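Local coordinates for CCHC-type domain-containing protein (Trypanosoma brucei brucei, PDB 7C45) that binds RNA, calcium and zinc and probably trims guide RNA as an RNase D-type 3'-5' exonuclease, at residues V121-L135 and L202-E216. Residues are numbered along the deposited sequence; the frame is centred on the assembly and turned at random.
Sequences VLDLQVFFTAIQWKL and LVGNKDVPVDVVAVE. With nucleotides of chain B.
Leu122 and Glu216 approach to 5.2 Å between CA atoms where edge strand 121-123 of the RNase H-like exonuclease sheet meets helix 212-216, whose segment crosses helix 124-135 at 120° with the axes 10.0 Å apart. The linker after helix 182-202 and the start of helix 212-226 pack on this strand and the helix that follows it, covering that side of the fold. The contact is apolar packing centred on Phe127. Val215 CG2 sits over the middle of the Phe127 ring, 3.9 Å from the centroid, in a CH-pi contact, while Leu202 CB lies over the opposite face. At the ring edge, Val212 CG1 comes within 3.6 Å of Phe127 CZ, and Val210 O also lies near the ring plane. The other methyl of Val215, CG1, is anti to the backbone N (chi1 -176°), which brings it to 3.6 Å from Leu122 CD1; Leu122 CD2 lies against Val203 CG2 at 3.7 Å. One turn beyond Phe127, Ile131 CD1 touches both Val208 CG1 and Leu202 CD2, and Val210 CG2 packs over the backbone of Ala130 and Ile131. Gln125, which points away from this packing, reaches the RNA: its NE2 donates to O2' of U8 of chain B. The Glu216 carboxylate turns to Arg97 in a salt bridge. At the start of the strand, water 1 donates to Val121 O, at 3.0 Å, and to Glu216 O, linking two acceptors.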
# COMPACT_ATOMS: atom_id res chain seq x y z
N VAL A 121 -1.35 2.33 -12.65
CA VAL A 121 -1.22 1.85 -11.28
C VAL A 121 0.02 2.47 -10.66
O VAL A 121 1.04 2.65 -11.34
CB VAL A 121 -1.15 0.30 -11.24
CG1 VAL A 121 -0.95 -0.20 -9.81
CG2 VAL A 121 -2.43 -0.35 -11.78
N LEU A 122 -0.06 2.80 -9.38
CA LEU A 122 1.09 3.30 -8.63
C LEU A 122 1.11 2.59 -7.29
O LEU A 122 0.15 2.70 -6.53
CB LEU A 122 0.99 4.82 -8.43
CG LEU A 122 2.15 5.44 -7.65
CD1 LEU A 122 3.41 5.25 -8.45
CD2 LEU A 122 1.87 6.94 -7.49
N ASP A 123 2.20 1.88 -7.01
CA ASP A 123 2.33 1.08 -5.80
C ASP A 123 3.13 1.89 -4.79
O ASP A 123 4.33 2.13 -4.99
CB ASP A 123 2.99 -0.26 -6.12
CG ASP A 123 3.08 -1.18 -4.91
OD1 ASP A 123 3.13 -0.73 -3.77
OD2 ASP A 123 3.12 -2.41 -5.15
N LEU A 124 2.48 2.35 -3.73
CA LEU A 124 3.15 3.27 -2.82
C LEU A 124 4.19 2.55 -1.96
O LEU A 124 5.16 3.18 -1.50
CB LEU A 124 2.13 3.98 -1.94
CG LEU A 124 1.19 4.94 -2.67
CD1 LEU A 124 0.34 5.69 -1.64
CD2 LEU A 124 1.94 5.91 -3.60
N GLN A 125 4.02 1.25 -1.72
CA GLN A 125 5.09 0.52 -1.04
C GLN A 125 6.35 0.53 -1.89
O GLN A 125 7.45 0.80 -1.38
CB GLN A 125 4.68 -0.92 -0.76
CG GLN A 125 5.67 -1.68 0.10
CD GLN A 125 5.35 -3.17 0.19
OE1 GLN A 125 5.27 -3.84 -0.83
NE2 GLN A 125 5.14 -3.66 1.40
N VAL A 126 6.20 0.25 -3.19
CA VAL A 126 7.32 0.33 -4.12
C VAL A 126 7.91 1.74 -4.15
O VAL A 126 9.14 1.91 -4.17
CB VAL A 126 6.88 -0.13 -5.53
CG1 VAL A 126 7.99 0.05 -6.53
CG2 VAL A 126 6.48 -1.61 -5.49
N PHE A 127 7.05 2.77 -4.16
CA PHE A 127 7.51 4.16 -4.08
C PHE A 127 8.44 4.35 -2.89
O PHE A 127 9.56 4.87 -3.03
CB PHE A 127 6.31 5.12 -4.00
CG PHE A 127 6.54 6.47 -4.66
CD1 PHE A 127 7.72 7.16 -4.48
CD2 PHE A 127 5.57 7.03 -5.47
CE1 PHE A 127 7.93 8.41 -5.08
CE2 PHE A 127 5.77 8.27 -6.10
CZ PHE A 127 6.96 8.96 -5.90
N PHE A 128 8.01 3.90 -1.72
CA PHE A 128 8.84 4.07 -0.53
C PHE A 128 10.14 3.29 -0.65
O PHE A 128 11.21 3.80 -0.31
CB PHE A 128 8.08 3.64 0.72
CG PHE A 128 8.80 3.96 2.01
CD1 PHE A 128 8.77 5.25 2.53
CD2 PHE A 128 9.51 2.99 2.69
CE1 PHE A 128 9.43 5.54 3.71
CE2 PHE A 128 10.17 3.28 3.87
CZ PHE A 128 10.13 4.55 4.38
N THR A 129 10.07 2.05 -1.16
CA THR A 129 11.31 1.30 -1.37
C THR A 129 12.23 2.02 -2.35
O THR A 129 13.44 2.08 -2.13
CB THR A 129 10.99 -0.11 -1.85
OG1 THR A 129 10.28 -0.78 -0.81
CG2 THR A 129 12.28 -0.88 -2.15
N ALA A 130 11.68 2.59 -3.44
CA ALA A 130 12.51 3.24 -4.44
C ALA A 130 13.27 4.41 -3.85
O ALA A 130 14.41 4.68 -4.22
CB ALA A 130 11.65 3.71 -5.62
N ILE A 131 12.64 5.10 -2.90
CA ILE A 131 13.31 6.19 -2.19
C ILE A 131 14.47 5.64 -1.38
O ILE A 131 15.60 6.16 -1.44
CB ILE A 131 12.30 6.93 -1.30
CG1 ILE A 131 11.30 7.69 -2.18
CG2 ILE A 131 13.00 7.87 -0.30
CD1 ILE A 131 10.12 8.28 -1.42
N GLN A 132 14.23 4.56 -0.62
CA GLN A 132 15.33 3.95 0.13
C GLN A 132 16.42 3.43 -0.78
O GLN A 132 17.59 3.43 -0.40
CB GLN A 132 14.82 2.79 1.00
CG GLN A 132 13.63 3.17 1.82
CD GLN A 132 13.81 4.49 2.51
OE1 GLN A 132 14.82 4.74 3.19
NE2 GLN A 132 12.85 5.36 2.34
N TRP A 133 16.05 2.93 -1.96
CA TRP A 133 17.04 2.47 -2.92
C TRP A 133 17.91 3.63 -3.40
O TRP A 133 19.14 3.52 -3.41
CB TRP A 133 16.35 1.79 -4.10
CG TRP A 133 17.29 1.44 -5.20
CD1 TRP A 133 17.47 2.10 -6.38
CD2 TRP A 133 18.23 0.38 -5.17
NE1 TRP A 133 18.46 1.47 -7.11
CE2 TRP A 133 18.93 0.42 -6.39
CE3 TRP A 133 18.52 -0.62 -4.25
CZ2 TRP A 133 19.92 -0.50 -6.70
CZ3 TRP A 133 19.49 -1.52 -4.56
CH2 TRP A 133 20.20 -1.46 -5.77
N LYS A 134 17.28 4.72 -3.85
CA LYS A 134 18.04 5.85 -4.37
C LYS A 134 18.97 6.44 -3.31
O LYS A 134 20.10 6.83 -3.62
CB LYS A 134 17.09 6.94 -4.89
CG LYS A 134 17.80 8.19 -5.36
CD LYS A 134 16.87 9.07 -6.14
CE LYS A 134 17.61 10.26 -6.71
NZ LYS A 134 18.41 9.79 -7.87
N LEU A 135 18.52 6.51 -2.07
CA LEU A 135 19.32 7.11 -1.01
C LEU A 135 20.31 6.14 -0.38
O LEU A 135 21.37 6.57 0.07
CB LEU A 135 18.42 7.67 0.09
CG LEU A 135 17.45 8.77 -0.32
CD1 LEU A 135 16.53 9.16 0.81
CD2 LEU A 135 18.21 9.97 -0.84
N LEU A 202 3.68 11.49 -1.01
CA LEU A 202 4.65 10.89 -1.91
C LEU A 202 4.50 11.35 -3.35
O LEU A 202 5.50 11.38 -4.08
CB LEU A 202 4.54 9.36 -1.84
CG LEU A 202 5.00 8.73 -0.52
CD1 LEU A 202 4.66 7.22 -0.42
CD2 LEU A 202 6.51 8.95 -0.31
N VAL A 203 3.29 11.71 -3.77
CA VAL A 203 2.98 12.02 -5.16
C VAL A 203 2.89 13.53 -5.31
O VAL A 203 2.26 14.21 -4.48
CB VAL A 203 1.67 11.34 -5.59
CG1 VAL A 203 1.42 11.53 -7.07
CG2 VAL A 203 1.72 9.88 -5.23
N GLY A 204 3.52 14.05 -6.35
CA GLY A 204 3.50 15.48 -6.59
C GLY A 204 4.18 16.29 -5.52
O GLY A 204 3.93 17.49 -5.40
N ASN A 205 5.04 15.67 -4.72
CA ASN A 205 5.82 16.37 -3.71
C ASN A 205 7.16 16.71 -4.33
O ASN A 205 7.99 15.83 -4.56
CB ASN A 205 5.99 15.53 -2.45
CG ASN A 205 6.72 16.28 -1.35
OD1 ASN A 205 7.46 17.22 -1.60
ND2 ASN A 205 6.53 15.84 -0.11
N LYS A 206 7.37 18.00 -4.60
CA LYS A 206 8.58 18.43 -5.28
C LYS A 206 9.84 17.92 -4.58
O LYS A 206 10.84 17.63 -5.25
CB LYS A 206 8.60 19.96 -5.38
N ASP A 207 9.80 17.76 -3.26
CA ASP A 207 10.99 17.40 -2.49
C ASP A 207 11.13 15.89 -2.25
O ASP A 207 11.97 15.49 -1.43
CB ASP A 207 10.99 18.16 -1.17
CG ASP A 207 10.97 19.67 -1.37
OD1 ASP A 207 9.88 20.24 -1.60
OD2 ASP A 207 12.05 20.30 -1.31
N VAL A 208 10.36 15.05 -2.93
CA VAL A 208 10.60 13.60 -2.89
C VAL A 208 11.62 13.31 -3.98
O VAL A 208 11.44 13.78 -5.10
CB VAL A 208 9.29 12.80 -3.07
CG1 VAL A 208 9.56 11.32 -3.36
CG2 VAL A 208 8.46 12.92 -1.83
N PRO A 209 12.69 12.56 -3.71
CA PRO A 209 13.80 12.45 -4.67
C PRO A 209 13.67 11.40 -5.76
O PRO A 209 14.62 11.21 -6.52
CB PRO A 209 14.96 12.09 -3.74
CG PRO A 209 14.34 11.28 -2.70
CD PRO A 209 12.97 11.83 -2.47
N VAL A 210 12.54 10.70 -5.84
CA VAL A 210 12.26 9.77 -6.93
C VAL A 210 11.06 10.29 -7.71
O VAL A 210 10.11 10.79 -7.11
CB VAL A 210 12.02 8.35 -6.40
CG1 VAL A 210 11.73 7.40 -7.54
CG2 VAL A 210 13.24 7.89 -5.63
N ASP A 211 11.13 10.20 -9.04
CA ASP A 211 10.08 10.70 -9.92
C ASP A 211 8.86 9.78 -9.91
O ASP A 211 9.01 8.56 -9.99
CB ASP A 211 10.61 10.82 -11.35
CG ASP A 211 11.72 11.85 -11.50
OD1 ASP A 211 11.61 12.93 -10.89
OD2 ASP A 211 12.69 11.58 -12.25
N VAL A 212 7.66 10.36 -9.81
CA VAL A 212 6.46 9.53 -9.80
C VAL A 212 6.34 8.73 -11.09
O VAL A 212 5.89 7.59 -11.08
CB VAL A 212 5.22 10.40 -9.54
CG1 VAL A 212 5.42 11.22 -8.30
CG2 VAL A 212 4.99 11.32 -10.68
N VAL A 213 6.77 9.30 -12.22
CA VAL A 213 6.68 8.59 -13.50
C VAL A 213 7.54 7.33 -13.47
O VAL A 213 7.14 6.27 -13.97
CB VAL A 213 7.10 9.52 -14.64
CG1 VAL A 213 7.28 8.73 -15.89
CG2 VAL A 213 6.06 10.60 -14.87
N ALA A 214 8.73 7.42 -12.87
CA ALA A 214 9.59 6.26 -12.75
C ALA A 214 8.91 5.16 -11.95
O ALA A 214 8.95 3.98 -12.34
CB ALA A 214 10.91 6.63 -12.07
N VAL A 215 8.26 5.52 -10.85
CA VAL A 215 7.61 4.51 -10.03
C VAL A 215 6.36 3.98 -10.73
O VAL A 215 6.00 2.81 -10.57
CB VAL A 215 7.28 5.08 -8.64
CG1 VAL A 215 6.69 4.00 -7.76
CG2 VAL A 215 8.54 5.64 -7.99
N GLU A 216 5.70 4.81 -11.52
CA GLU A 216 4.56 4.32 -12.30
C GLU A 216 5.02 3.24 -13.27
O GLU A 216 4.35 2.20 -13.41
CB GLU A 216 3.89 5.47 -13.06
CG GLU A 216 2.97 6.35 -12.22
CD GLU A 216 2.35 7.49 -13.04
OE1 GLU A 216 2.97 7.94 -14.01
OE2 GLU A 216 1.22 7.89 -12.74
P U B 8 7.02 -7.77 6.96
OP1 U B 8 7.36 -9.21 7.10
OP2 U B 8 8.07 -6.77 7.28
O5' U B 8 6.45 -7.60 5.49
C5' U B 8 6.64 -6.40 4.77
C4' U B 8 5.94 -6.47 3.45
O4' U B 8 6.46 -7.58 2.68
C3' U B 8 4.44 -6.73 3.49
O3' U B 8 3.71 -5.55 3.75
C2' U B 8 4.18 -7.32 2.11
O2' U B 8 4.15 -6.29 1.12
C1' U B 8 5.45 -8.14 1.89
N1 U B 8 5.31 -9.55 2.32
C2 U B 8 4.70 -10.42 1.45
O2 U B 8 4.24 -10.05 0.39
N3 U B 8 4.63 -11.73 1.90
C4 U B 8 5.14 -12.19 3.10
O4 U B 8 5.03 -13.38 3.40
C5 U B 8 5.78 -11.22 3.93
C6 U B 8 5.85 -9.95 3.51
O HOH W 1 1.43 2.49 -14.30